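Local coordinates for MsStt7d protein (Micromonas, PDB 4IX3) that probably acts as an ATP-dependent protein kinase, a homologue of the Stt7 state transition kinases, represented here by its catalytic domain with bound magnesium, at residues V165-N173 and Y205-Y215; N76-F84 and V183-A191. All coordinates share one frame; numbering follows the deposited sequence.

Interaction 1 of 2, residues V165-N173 and Y205-Y215; sequences VHRDVKPAN and YPGDGPADPRY. With MG (magnesium ion), chain E.
Lys-170 and Asp-212 meet at about a right angle, the ammonium NZ lying 2.8 Å from Asp-212 OD2 on the anti lone pair of that oxygen. The syn lone pair of OD2 goes to Arg-214 NH2, while Arg-214 NE takes OD1, so the guanidinium grips the carboxylate side-on. OD1 also accepts from the backbone N of Arg-214, closing an Asx turn. Lys-170 NZ has a second salt bridge, 2.8 Å to Asp-168 OD1, and probably screens the two carboxylates from one another; Asp-168 OD2, which receives a weak bond from the same NZ, binds the magnesium ion 2.0 Å away. An asparagine in place of Asp-212 has no charge to offer Lys-170 NZ and Arg-214 NH2, 4.3 Å apart, and would probably leave these two cations repelling each other.

Further back along the lysine, CB stands over the centre of the Tyr-215 ring in a CH-pi contact, 3.5 Å from the centroid and only 7° off the normal. With CG between backbone N and carbonyl carbon (chi1 55°), the chain leads from the ring toward Asp-212. Pro-171 CD packs 3.5 Å from Tyr-215 CE1. At the other end Arg-167 lays one guanidinium face against Pro-210 CD and gives a weak bond from NH1 to Pro-210 O.

The HRD-type catalytic loop, which follows strand 164-165, is thus joined to the loop leading toward helix 236-243. Helix 246-261 backs both, Asp-249 binding the backbone N of His-166 and Arg-167 and Gln-259 the Tyr-215 hydroxyl, while helix 119-125 packs on Pro-171.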
ATOM      1  N   VAL B 165       9.760 -16.307   8.966  1.00 12.27           N
ATOM      2  CA  VAL B 165      10.643 -15.414   8.219  1.00 11.99           C
ATOM      3  C   VAL B 165       9.994 -14.044   8.176  1.00 10.76           C
ATOM      4  O   VAL B 165       8.814 -13.952   7.778  1.00 12.24           O
ATOM      5  CB  VAL B 165      10.973 -15.960   6.817  1.00 12.40           C
ATOM      6  CG1 VAL B 165      11.817 -14.990   5.997  1.00 12.45           C
ATOM      7  CG2 VAL B 165      11.642 -17.311   6.967  1.00 14.97           C
ATOM      8  N   HIS B 166      10.700 -13.012   8.610  1.00 10.68           N
ATOM      9  CA  HIS B 166      10.049 -11.714   8.844  1.00 10.46           C
ATOM     10  C   HIS B 166       9.732 -11.055   7.491  1.00 10.83           C
ATOM     11  O   HIS B 166       8.637 -10.495   7.311  1.00 11.78           O
ATOM     12  CB  HIS B 166      11.002 -10.856   9.710  1.00 11.24           C
ATOM     13  CG  HIS B 166      10.493  -9.486   9.948  1.00 10.42           C
ATOM     14  ND1 HIS B 166       9.988  -9.013  11.129  1.00 13.66           N
ATOM     15  CD2 HIS B 166      10.406  -8.456   9.037  1.00  8.92           C
ATOM     16  CE1 HIS B 166       9.604  -7.724  10.961  1.00  8.17           C
ATOM     17  NE2 HIS B 166       9.899  -7.391   9.673  1.00 13.55           N
ATOM     18  N   ARG B 167      10.691 -11.096   6.573  1.00 11.55           N
ATOM     19  CA  ARG B 167      10.482 -10.598   5.218  1.00 11.58           C
ATOM     20  C   ARG B 167      10.675  -9.089   5.042  1.00 11.35           C
ATOM     21  O   ARG B 167      10.894  -8.626   3.924  1.00 14.16           O
ATOM     22  CB  ARG B 167       9.093 -11.004   4.715  1.00 13.13           C
ATOM     23  CG  ARG B 167       9.106 -11.734   3.381  1.00 14.10           C
ATOM     24  CD  ARG B 167       7.887 -11.378   2.545  1.00 23.74           C
ATOM     25  NE  ARG B 167       7.251 -12.562   1.976  1.00 35.95           N
ATOM     26  CZ  ARG B 167       7.389 -12.950   0.712  1.00 24.88           C
ATOM     27  NH1 ARG B 167       8.144 -12.246  -0.121  1.00 33.68           N
ATOM     28  NH2 ARG B 167       6.773 -14.041   0.280  1.00 28.72           N
ATOM     29  N   ASP B 168      10.587  -8.319   6.124  1.00 11.05           N
ATOM     30  CA  ASP B 168      10.673  -6.853   5.983  1.00 10.76           C
ATOM     31  C   ASP B 168      11.613  -6.246   7.009  1.00 10.77           C
ATOM     32  O   ASP B 168      11.335  -5.222   7.629  1.00 12.38           O
ATOM     33  CB  ASP B 168       9.266  -6.201   6.050  1.00 12.62           C
ATOM     34  CG  ASP B 168       9.216  -4.805   5.423  1.00 12.74           C
ATOM     35  OD1 ASP B 168      10.184  -4.416   4.746  1.00 14.12           O
ATOM     36  OD2 ASP B 168       8.206  -4.089   5.645  1.00 13.98           O
ATOM     37  N   VAL B 169      12.758  -6.915   7.151  1.00 10.67           N
ATOM     38  CA  VAL B 169      13.788  -6.400   8.059  1.00 10.00           C
ATOM     39  C   VAL B 169      14.420  -5.158   7.425  1.00 10.85           C
ATOM     40  O   VAL B 169      14.859  -5.184   6.250  1.00 11.59           O
ATOM     41  CB  VAL B 169      14.839  -7.503   8.315  1.00 10.25           C
ATOM     42  CG1 VAL B 169      16.046  -6.943   9.050  1.00 11.56           C
ATOM     43  CG2 VAL B 169      14.212  -8.658   9.085  1.00 10.74           C
ATOM     44  N   LYS B 170      14.500  -4.095   8.211  1.00 10.64           N
ATOM     45  CA  LYS B 170      15.098  -2.842   7.771  1.00 10.38           C
ATOM     46  C   LYS B 170      15.128  -1.909   8.982  1.00  8.96           C
ATOM     47  O   LYS B 170      14.379  -2.135   9.942  1.00 10.30           O
ATOM     48  CB  LYS B 170      14.349  -2.180   6.568  1.00 11.57           C
ATOM     49  CG  LYS B 170      12.855  -1.962   6.857  1.00 11.47           C
ATOM     50  CD  LYS B 170      12.172  -1.544   5.569  1.00 14.08           C
ATOM     51  CE  LYS B 170      10.682  -1.277   5.739  1.00 14.73           C
ATOM     52  NZ  LYS B 170       9.952  -1.646   4.493  1.00 14.06           N
ATOM     53  N   PRO B 171      15.923  -0.841   8.947  1.00 10.37           N
ATOM     54  CA  PRO B 171      15.958   0.094  10.064  1.00 10.97           C
ATOM     55  C   PRO B 171      14.589   0.694  10.445  1.00 10.68           C
ATOM     56  O   PRO B 171      14.318   0.910  11.634  1.00 11.38           O
ATOM     57  CB  PRO B 171      16.997   1.131   9.614  1.00 13.13           C
ATOM     58  CG  PRO B 171      17.942   0.319   8.743  1.00 12.71           C
ATOM     59  CD  PRO B 171      16.977  -0.531   7.940  1.00 11.55           C
ATOM     60  N   ALA B 172      13.695   0.923   9.472  1.00 11.15           N
ATOM     61  CA  ALA B 172      12.408   1.527   9.782  1.00 10.81           C
ATOM     62  C   ALA B 172      11.552   0.551  10.594  1.00 10.40           C
ATOM     63  O   ALA B 172      10.549   0.986  11.170  1.00 11.67           O
ATOM     64  CB  ALA B 172      11.640   1.891   8.491  1.00 13.57           C
ATOM     65  N   ASN B 173      11.871  -0.747  10.566  1.00  9.26           N
ATOM     66  CA  ASN B 173      11.121  -1.773  11.298  1.00  9.27           C
ATOM     67  C   ASN B 173      11.858  -2.235  12.574  1.00  9.16           C
ATOM     68  O   ASN B 173      11.538  -3.307  13.099  1.00 10.03           O
ATOM     69  CB  ASN B 173      10.750  -2.958  10.408  1.00 10.22           C
ATOM     70  CG  ASN B 173       9.521  -2.675   9.569  1.00  9.99           C
ATOM     71  OD1 ASN B 173       8.753  -1.765   9.890  1.00 11.52           O
ATOM     72  ND2 ASN B 173       9.350  -3.444   8.513  1.00 11.84           N
ATOM     73  N   TYR B 205       4.545 -19.112  -0.212  1.00 26.07           N
ATOM     74  CA  TYR B 205       4.115 -19.524  -1.558  1.00 29.95           C
ATOM     75  C   TYR B 205       5.310 -19.378  -2.496  1.00 28.41           C
ATOM     76  O   TYR B 205       6.211 -18.592  -2.168  1.00 31.39           O
ATOM     77  CB  TYR B 205       2.911 -18.672  -2.019  1.00 31.44           C
ATOM     78  CG  TYR B 205       3.091 -17.181  -1.763  1.00 28.91           C
ATOM     79  CD1 TYR B 205       3.843 -16.394  -2.635  1.00 33.64           C
ATOM     80  CD2 TYR B 205       2.577 -16.574  -0.608  1.00 34.19           C
ATOM     81  CE1 TYR B 205       4.018 -15.041  -2.398  1.00 33.42           C
ATOM     82  CE2 TYR B 205       2.778 -15.225  -0.346  1.00 30.10           C
ATOM     83  CZ  TYR B 205       3.501 -14.460  -1.248  1.00 33.61           C
ATOM     84  OH  TYR B 205       3.732 -13.111  -1.030  1.00 38.00           O
ATOM     85  N   PRO B 206       5.349 -20.131  -3.626  1.00 35.29           N
ATOM     86  CA  PRO B 206       6.472 -19.945  -4.540  1.00 33.57           C
ATOM     87  C   PRO B 206       6.292 -18.633  -5.279  1.00 28.82           C
ATOM     88  O   PRO B 206       5.153 -18.209  -5.548  1.00 34.57           O
ATOM     89  CB  PRO B 206       6.368 -21.112  -5.535  1.00 34.67           C
ATOM     90  CG  PRO B 206       5.339 -22.038  -4.980  1.00 37.71           C
ATOM     91  CD  PRO B 206       4.470 -21.235  -4.046  1.00 32.05           C
ATOM     92  N   GLY B 207       7.417 -18.014  -5.634  1.00 32.22           N
ATOM     93  CA  GLY B 207       7.384 -16.804  -6.449  1.00 35.20           C
ATOM     94  C   GLY B 207       7.530 -15.516  -5.669  1.00 34.82           C
ATOM     95  O   GLY B 207       7.560 -15.513  -4.423  1.00 30.86           O
ATOM     96  N   ASP B 208       7.658 -14.408  -6.392  1.00 31.40           N
ATOM     97  CA  ASP B 208       7.862 -13.105  -5.774  1.00 32.14           C
ATOM     98  C   ASP B 208       6.715 -12.806  -4.792  1.00 31.85           C
ATOM     99  O   ASP B 208       5.559 -13.215  -5.039  1.00 32.04           O
ATOM    100  CB  ASP B 208       8.113 -11.976  -6.805  1.00 30.69           C
ATOM    101  CG  ASP B 208       9.382 -12.203  -7.690  1.00 29.36           C
ATOM    102  OD1 ASP B 208      10.278 -12.979  -7.299  1.00 30.79           O
ATOM    103  OD2 ASP B 208       9.552 -11.566  -8.764  1.00 34.52           O
ATOM    104  N   GLY B 209       7.027 -12.149  -3.674  1.00 30.39           N
ATOM    105  CA  GLY B 209       5.985 -11.566  -2.763  1.00 27.48           C
ATOM    106  C   GLY B 209       6.294 -10.088  -2.664  1.00 23.97           C
ATOM    107  O   GLY B 209       7.187  -9.638  -3.402  1.00 24.73           O
ATOM    108  N   PRO B 210       5.714  -9.377  -1.657  1.00 21.75           N
ATOM    109  CA  PRO B 210       5.995  -7.941  -1.482  1.00 21.24           C
ATOM    110  C   PRO B 210       7.430  -7.969  -0.951  1.00 22.07           C
ATOM    111  O   PRO B 210       7.900  -8.977  -0.421  1.00 26.22           O
ATOM    112  CB  PRO B 210       4.973  -7.497  -0.420  1.00 27.78           C
ATOM    113  CG  PRO B 210       4.779  -8.751   0.376  1.00 25.39           C
ATOM    114  CD  PRO B 210       4.947  -9.934  -0.531  1.00 23.06           C
ATOM    115  N   ALA B 211       8.195  -6.952  -1.264  1.00 20.58           N
ATOM    116  CA  ALA B 211       9.552  -6.926  -0.780  1.00 17.87           C
ATOM    117  C   ALA B 211       9.824  -5.453  -0.881  1.00 18.36           C
ATOM    118  O   ALA B 211       9.422  -4.794  -1.854  1.00 20.32           O
ATOM    119  CB  ALA B 211      10.502  -7.742  -1.687  1.00 20.30           C
ATOM    120  N   ASP B 212      10.562  -4.941   0.091  1.00 14.57           N
ATOM    121  CA  ASP B 212      11.061  -3.602  -0.035  1.00 13.69           C
ATOM    122  C   ASP B 212      12.319  -3.728  -0.907  1.00 15.03           C
ATOM    123  O   ASP B 212      13.254  -4.423  -0.525  1.00 14.41           O
ATOM    124  CB  ASP B 212      11.430  -3.106   1.359  1.00 13.01           C
ATOM    125  CG  ASP B 212      11.811  -1.651   1.366  1.00 11.98           C
ATOM    126  OD1 ASP B 212      12.530  -1.249   0.419  1.00 12.77           O
ATOM    127  OD2 ASP B 212      11.533  -0.927   2.357  1.00 12.65           O
ATOM    128  N   PRO B 213      12.341  -3.108  -2.108  1.00 14.50           N
ATOM    129  CA  PRO B 213      13.470  -3.307  -3.010  1.00 15.81           C
ATOM    130  C   PRO B 213      14.797  -2.833  -2.431  1.00 15.27           C
ATOM    131  O   PRO B 213      15.871  -3.294  -2.836  1.00 16.33           O
ATOM    132  CB  PRO B 213      13.081  -2.536  -4.269  1.00 19.52           C
ATOM    133  CG  PRO B 213      11.995  -1.625  -3.841  1.00 19.09           C
ATOM    134  CD  PRO B 213      11.307  -2.198  -2.643  1.00 14.68           C
ATOM    135  N   ARG B 214      14.760  -1.915  -1.477  1.00 13.94           N
ATOM    136  CA  ARG B 214      15.994  -1.413  -0.896  1.00 14.11           C
ATOM    137  C   ARG B 214      16.702  -2.470  -0.034  1.00 15.15           C
ATOM    138  O   ARG B 214      17.929  -2.363   0.164  1.00 14.60           O
ATOM    139  CB  ARG B 214      15.689  -0.195  -0.028  1.00 13.52           C
ATOM    140  CG  ARG B 214      15.074   0.982  -0.794  1.00 14.66           C
ATOM    141  CD  ARG B 214      14.679   2.105   0.136  1.00 15.64           C
ATOM    142  NE  ARG B 214      13.591   1.612   0.985  1.00 14.66           N
ATOM    143  CZ  ARG B 214      13.132   2.243   2.054  1.00 14.74           C
ATOM    144  NH1 ARG B 214      13.623   3.424   2.384  1.00 17.83           N
ATOM    145  NH2 ARG B 214      12.195   1.644   2.810  1.00 16.62           N
ATOM    146  N   TYR B 215      15.939  -3.430   0.484  1.00 12.87           N
ATOM    147  CA  TYR B 215      16.409  -4.399   1.469  1.00 11.53           C
ATOM    148  C   TYR B 215      16.239  -5.816   0.990  1.00 13.16           C
ATOM    149  O   TYR B 215      16.370  -6.757   1.765  1.00 14.29           O
ATOM    150  CB  TYR B 215      15.695  -4.182   2.804  1.00 11.31           C
ATOM    151  CG  TYR B 215      16.014  -2.807   3.374  1.00  9.76           C
ATOM    152  CD1 TYR B 215      17.228  -2.603   4.072  1.00 11.03           C
ATOM    153  CD2 TYR B 215      15.189  -1.689   3.153  1.00 11.48           C
ATOM    154  CE1 TYR B 215      17.560  -1.367   4.557  1.00 11.55           C
ATOM    155  CE2 TYR B 215      15.529  -0.446   3.620  1.00 10.35           C
ATOM    156  CZ  TYR B 215      16.724  -0.272   4.344  1.00 10.69           C
ATOM    157  OH  TYR B 215      17.071   0.981   4.776  1.00 12.38           O
TER
HETATM  158 MG    MG E 601       6.215  -3.929   5.914  1.00 18.83          MG
HETATM  159  O   HOH W   1      11.827  -6.760   2.093  1.00 19.12           O
HETATM  160  O   HOH W   2       8.199  -7.464   2.552  1.00 34.75           O
HETATM  161  O   HOH W   3      14.685   1.606   6.804  1.00 18.03           O
HETATM  162  O   HOH W   4       5.976  -5.976   5.720  1.00 21.20           O
HETATM  163  O   HOH W   5       4.127  -3.835   6.354  1.00 24.32           O
HETATM  164  O   HOH W   6       6.300  -1.942   6.200  1.00 21.73           O
HETATM  165  O   HOH W   7       5.862  -3.709   3.956  1.00 21.12           O

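Interaction 2 of 2, residues N76-F84 and V183-A191; sequences NAKGTCARF and VLKLIDLGA. With MG (magnesium ion), chain E.
Cys-81 and Leu-186 face each other across a single beta bridge, their CA atoms 4.3 Å apart. Leu-186 N donates to Thr-80 O at 3.0 Å, and Ala-82 N returns the bond to Leu-186 O at 2.8 Å. Leu-186 thus bonds to the residues before and after Cys-81, the pattern of a parallel bridge. That same oxygen, Leu-186 O, has Cys-81 CA only 3.0 Å away in a CA-H...O contact. Ahead of the bridge, a type II turn runs from Ala-77 to Thr-80, with Gly-79 at positive phi; Thr-80 OG1 ties it together by donating to Ala-77 O.

Lys-185 points its CB toward the loop and runs extended beyond CG, its methylenes passing alongside the peptides of 79-82, with CG 3.7 Å from Gly-79 O. Its NZ forms salt bridges with Glu-114 and Asp-180, and a water links it to Cys-81 O. Cys-81 holds SG anti to its carbonyl carbon (chi1 -61°), where the sulfur packs 3.9 Å from Leu-186 CB and, more loosely, near Leu-189 CD1. Ala-82 CB meets the CG2 branch of Ile-187.

Asp-188, the aspartate of the DLG sequence in the DFG position of kinases, has its CB pointing away from the loop and binds magnesium through OD2 at 2.1 Å. Its OD1 accepts from Gly-190 N in an Asx turn, met from above the carboxylate plane, which should help fix the rotation of the group.

The chemistry is mainly that of backbone polarity: two direct bonds and two bridging waters serve Gly-79 O, Thr-80 O, Leu-184 O and the N and O of Leu-186. The loop after helix 59-76 is thereby fastened to the strand leading into the metal-binding aspartate.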
ATOM      1  N   ASN B  76       5.983 -18.104  21.005  1.00 14.78           N
ATOM      2  CA  ASN B  76       7.235 -18.825  20.732  1.00 14.65           C
ATOM      3  C   ASN B  76       8.525 -18.008  20.702  1.00 16.46           C
ATOM      4  O   ASN B  76       9.620 -18.589  20.787  1.00 20.04           O
ATOM      5  CB  ASN B  76       7.127 -19.629  19.440  1.00 16.95           C
ATOM      6  CG  ASN B  76       6.110 -20.737  19.562  1.00 18.32           C
ATOM      7  OD1 ASN B  76       4.982 -20.692  19.010  1.00 23.30           O
ATOM      8  ND2 ASN B  76       6.475 -21.724  20.344  1.00 20.11           N
ATOM      9  N   ALA B  77       8.402 -16.691  20.556  1.00 14.77           N
ATOM     10  CA  ALA B  77       9.566 -15.817  20.459  1.00 13.92           C
ATOM     11  C   ALA B  77       9.301 -14.461  21.106  1.00 14.48           C
ATOM     12  O   ALA B  77       9.361 -13.422  20.447  1.00 14.22           O
ATOM     13  CB  ALA B  77       9.977 -15.643  19.006  1.00 15.57           C
ATOM     14  N   LYS B  78       9.010 -14.483  22.401  1.00 15.58           N
ATOM     15  CA  LYS B  78       8.745 -13.251  23.175  1.00 15.46           C
ATOM     16  C   LYS B  78       9.979 -12.359  23.210  1.00 14.48           C
ATOM     17  O   LYS B  78      11.091 -12.874  23.397  1.00 16.84           O
ATOM     18  CB  LYS B  78       8.348 -13.585  24.613  1.00 18.26           C
ATOM     19  CG  LYS B  78       6.918 -14.099  24.722  1.00 21.85           C
ATOM     20  CD  LYS B  78       6.486 -14.069  26.183  1.00 27.83           C
ATOM     21  CE  LYS B  78       4.985 -14.311  26.315  1.00 40.58           C
ATOM     22  NZ  LYS B  78       4.694 -15.683  25.823  1.00 38.77           N
ATOM     23  N   GLY B  79       9.779 -11.053  23.053  1.00 14.07           N
ATOM     24  CA  GLY B  79      10.835 -10.052  23.102  1.00 15.01           C
ATOM     25  C   GLY B  79      11.531  -9.829  21.781  1.00 11.38           C
ATOM     26  O   GLY B  79      12.286  -8.839  21.701  1.00 14.80           O
ATOM     27  N   THR B  80      11.275 -10.660  20.763  1.00 11.89           N
ATOM     28  CA  THR B  80      11.873 -10.381  19.443  1.00 10.27           C
ATOM     29  C   THR B  80      11.202  -9.186  18.771  1.00 10.86           C
ATOM     30  O   THR B  80      11.884  -8.436  18.054  1.00 11.66           O
ATOM     31  CB  THR B  80      11.839 -11.590  18.512  1.00 11.56           C
ATOM     32  OG1 THR B  80      10.491 -12.013  18.288  1.00 12.46           O
ATOM     33  CG2 THR B  80      12.691 -12.742  19.063  1.00 13.21           C
ATOM     34  N   CYS B  81       9.879  -9.087  18.948  1.00 11.25           N
ATOM     35  CA  CYS B  81       9.073  -8.089  18.248  1.00 10.48           C
ATOM     36  C   CYS B  81       8.260  -7.255  19.222  1.00 10.65           C
ATOM     37  O   CYS B  81       8.134  -7.649  20.410  1.00 12.45           O
ATOM     38  CB  CYS B  81       8.140  -8.830  17.304  1.00 12.13           C
ATOM     39  SG  CYS B  81       8.919  -9.828  16.033  1.00 11.81           S
ATOM     40  N   ALA B  82       7.665  -6.147  18.790  1.00  9.76           N
ATOM     41  CA  ALA B  82       6.761  -5.397  19.642  1.00 11.09           C
ATOM     42  C   ALA B  82       5.710  -6.320  20.279  1.00 10.89           C
ATOM     43  O   ALA B  82       5.127  -7.216  19.616  1.00 11.61           O
ATOM     44  CB  ALA B  82       6.039  -4.329  18.854  1.00 12.62           C
ATOM     45  N   ARG B  83       5.467  -6.095  21.583  1.00 10.86           N
ATOM     46  CA  ARG B  83       4.578  -6.991  22.323  1.00 11.82           C
ATOM     47  C   ARG B  83       3.145  -6.924  21.772  1.00 10.85           C
ATOM     48  O   ARG B  83       2.571  -5.847  21.649  1.00 11.93           O
ATOM     49  CB  ARG B  83       4.583  -6.570  23.793  1.00 13.26           C
ATOM     50  CG  ARG B  83       3.591  -7.358  24.668  1.00 16.97           C
ATOM     51  CD  ARG B  83       3.842  -7.133  26.175  1.00 19.67           C
ATOM     52  NE  ARG B  83       3.896  -5.714  26.558  1.00 23.92           N
ATOM     53  CZ  ARG B  83       2.862  -5.001  27.015  1.00 25.78           C
ATOM     54  NH1 ARG B  83       1.669  -5.579  27.164  1.00 23.35           N
ATOM     55  NH2 ARG B  83       3.070  -3.731  27.387  1.00 26.31           N
ATOM     56  N   PHE B  84       2.617  -8.101  21.465  1.00 11.30           N
ATOM     57  CA  PHE B  84       1.304  -8.224  20.834  1.00 10.94           C
ATOM     58  C   PHE B  84       0.244  -8.297  21.923  1.00 13.14           C
ATOM     59  O   PHE B  84       0.250  -9.209  22.772  1.00 15.81           O
ATOM     60  CB  PHE B  84       1.268  -9.471  19.966  1.00 12.09           C
ATOM     61  CG  PHE B  84      -0.047  -9.717  19.270  1.00 11.69           C
ATOM     62  CD1 PHE B  84      -0.627  -8.717  18.475  1.00 12.59           C
ATOM     63  CD2 PHE B  84      -0.683 -10.950  19.379  1.00 14.17           C
ATOM     64  CE1 PHE B  84      -1.847  -8.964  17.817  1.00 13.72           C
ATOM     65  CE2 PHE B  84      -1.844 -11.210  18.652  1.00 13.64           C
ATOM     66  CZ  PHE B  84      -2.433 -10.207  17.903  1.00 14.68           C
ATOM     67  N   VAL B 183      17.059  -2.290  24.093  1.00 10.86           N
ATOM     68  CA  VAL B 183      17.278  -3.419  23.210  1.00 11.16           C
ATOM     69  C   VAL B 183      16.405  -3.231  21.952  1.00 10.56           C
ATOM     70  O   VAL B 183      15.260  -2.747  22.043  1.00 11.98           O
ATOM     71  CB  VAL B 183      16.894  -4.762  23.915  1.00 12.16           C
ATOM     72  CG1 VAL B 183      15.385  -4.912  24.150  1.00 13.92           C
ATOM     73  CG2 VAL B 183      17.459  -5.947  23.192  1.00 12.80           C
ATOM     74  N   LEU B 184      16.900  -3.674  20.811  1.00  9.05           N
ATOM     75  CA  LEU B 184      16.096  -3.519  19.585  1.00 10.02           C
ATOM     76  C   LEU B 184      14.992  -4.548  19.528  1.00 10.21           C
ATOM     77  O   LEU B 184      15.213  -5.725  19.819  1.00 10.81           O
ATOM     78  CB  LEU B 184      16.982  -3.711  18.353  1.00 11.22           C
ATOM     79  CG  LEU B 184      18.075  -2.649  18.103  1.00 11.25           C
ATOM     80  CD1 LEU B 184      18.605  -2.781  16.685  1.00 12.96           C
ATOM     81  CD2 LEU B 184      17.628  -1.240  18.453  1.00 14.13           C
ATOM     82  N   LYS B 185      13.816  -4.082  19.129  1.00 10.09           N
ATOM     83  CA  LYS B 185      12.700  -4.978  18.794  1.00  9.77           C
ATOM     84  C   LYS B 185      12.258  -4.739  17.338  1.00  7.87           C
ATOM     85  O   LYS B 185      12.244  -3.593  16.877  1.00 10.38           O
ATOM     86  CB  LYS B 185      11.514  -4.776  19.745  1.00 10.41           C
ATOM     87  CG  LYS B 185      11.822  -5.161  21.223  1.00 12.25           C
ATOM     88  CD  LYS B 185      10.615  -4.964  22.103  1.00 13.09           C
ATOM     89  CE  LYS B 185      10.932  -5.378  23.536  1.00 15.06           C
ATOM     90  NZ  LYS B 185       9.707  -5.234  24.393  1.00 16.31           N
ATOM     91  N   LEU B 186      11.883  -5.815  16.680  1.00  9.19           N
ATOM     92  CA  LEU B 186      11.264  -5.735  15.330  1.00  9.79           C
ATOM     93  C   LEU B 186       9.807  -5.305  15.459  1.00  9.40           C
ATOM     94  O   LEU B 186       9.121  -5.704  16.401  1.00 11.64           O
ATOM     95  CB  LEU B 186      11.351  -7.085  14.640  1.00 10.36           C
ATOM     96  CG  LEU B 186      12.789  -7.376  14.123  1.00 10.77           C
ATOM     97  CD1 LEU B 186      13.008  -8.865  13.992  1.00 13.28           C
ATOM     98  CD2 LEU B 186      13.056  -6.725  12.782  1.00 11.98           C
ATOM     99  N   ILE B 187       9.317  -4.588  14.464  1.00 10.43           N
ATOM    100  CA  ILE B 187       7.889  -4.456  14.279  1.00  9.47           C
ATOM    101  C   ILE B 187       7.537  -5.030  12.908  1.00  9.79           C
ATOM    102  O   ILE B 187       8.417  -5.333  12.083  1.00 11.26           O
ATOM    103  CB  ILE B 187       7.400  -3.013  14.350  1.00 11.44           C
ATOM    104  CG1 ILE B 187       8.081  -2.128  13.300  1.00 12.80           C
ATOM    105  CG2 ILE B 187       7.628  -2.456  15.760  1.00 17.45           C
ATOM    106  CD1 ILE B 187       7.280  -0.863  12.979  1.00 18.77           C
ATOM    107  N   ASP B 188       6.224  -5.133  12.652  1.00 11.27           N
ATOM    108  CA  ASP B 188       5.668  -5.297  11.312  1.00 11.48           C
ATOM    109  C   ASP B 188       5.889  -6.710  10.754  1.00 11.67           C
ATOM    110  O   ASP B 188       6.768  -6.950   9.888  1.00 11.85           O
ATOM    111  CB  ASP B 188       6.173  -4.228  10.342  1.00 12.17           C
ATOM    112  CG  ASP B 188       5.629  -4.472   8.949  1.00 15.93           C
ATOM    113  OD1 ASP B 188       4.522  -5.083   8.822  1.00 14.42           O
ATOM    114  OD2 ASP B 188       6.389  -4.122   7.966  1.00 16.01           O
ATOM    115  N   LEU B 189       5.065  -7.648  11.222  1.00 10.89           N
ATOM    116  CA  LEU B 189       5.026  -8.982  10.691  1.00 11.09           C
ATOM    117  C   LEU B 189       3.979  -9.084   9.566  1.00 11.42           C
ATOM    118  O   LEU B 189       3.555 -10.181   9.186  1.00 12.03           O
ATOM    119  CB  LEU B 189       4.697  -9.987  11.807  1.00 11.25           C
ATOM    120  CG  LEU B 189       5.789 -10.135  12.860  1.00 11.36           C
ATOM    121  CD1 LEU B 189       5.244 -10.683  14.166  1.00 13.97           C
ATOM    122  CD2 LEU B 189       7.024 -10.888  12.382  1.00 14.88           C
ATOM    123  N   GLY B 190       3.692  -7.954   8.914  1.00 12.03           N
ATOM    124  CA  GLY B 190       2.652  -7.949   7.867  1.00 12.22           C
ATOM    125  C   GLY B 190       2.996  -8.738   6.611  1.00 12.93           C
ATOM    126  O   GLY B 190       2.125  -9.201   5.885  1.00 16.19           O
ATOM    127  N   ALA B 191       4.288  -8.930   6.344  1.00 13.04           N
ATOM    128  CA  ALA B 191       4.714  -9.764   5.227  1.00 14.76           C
ATOM    129  C   ALA B 191       5.349 -11.071   5.669  1.00 12.81           C
ATOM    130  O   ALA B 191       5.855 -11.839   4.860  1.00 14.23           O
ATOM    131  CB  ALA B 191       5.695  -9.017   4.333  1.00 21.82           C
TER
HETATM  132 MG    MG E 601       6.215  -3.929   5.914  1.00 18.83          MG
HETATM  133  O   HOH W   8      14.887  -7.913  21.594  1.00 15.39           O
HETATM  134  O   HOH W   9      14.669  -7.882  18.055  1.00 13.84           O
HETATM  135  O   HOH W  10       8.183  -7.527  23.207  1.00 20.12           O
HETATM  136  O   HOH W   4       5.976  -5.976   5.720  1.00 21.20           O
HETATM  137  O   HOH W   5       4.127  -3.835   6.354  1.00 24.32           O
HETATM  138  O   HOH W   6       6.300  -1.942   6.200  1.00 21.73           O
HETATM  139  O   HOH W   7       5.862  -3.709   3.956  1.00 21.12           O

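In the fold
Interactions 1 and 2 lie with their centres about 15 Å apart and meet at the magnesium ion. Asp-168 from 165-173 and Asp-188 from 183-191 each give it one oxygen, and four waters bring the coordination to six; Asp-168 OD2 and Asp-188 OD2 are 2.9 Å apart. A probable backbone hydrogen bond, Ile-187 N to Asn-173 O at 2.9 Å, also joins these two segments, and Arg-167 CD packs on Ala-191 O. Interaction 1 thus braces the catalytic-loop side of the metal site from 205-215, and interaction 2 ties its DLG side to the loop 76-84. Neither ADP nor ATP is bound to this chain, but Glu-114 binds ADP in another structure of this protein, placing interaction 2 beside the nucleotide site.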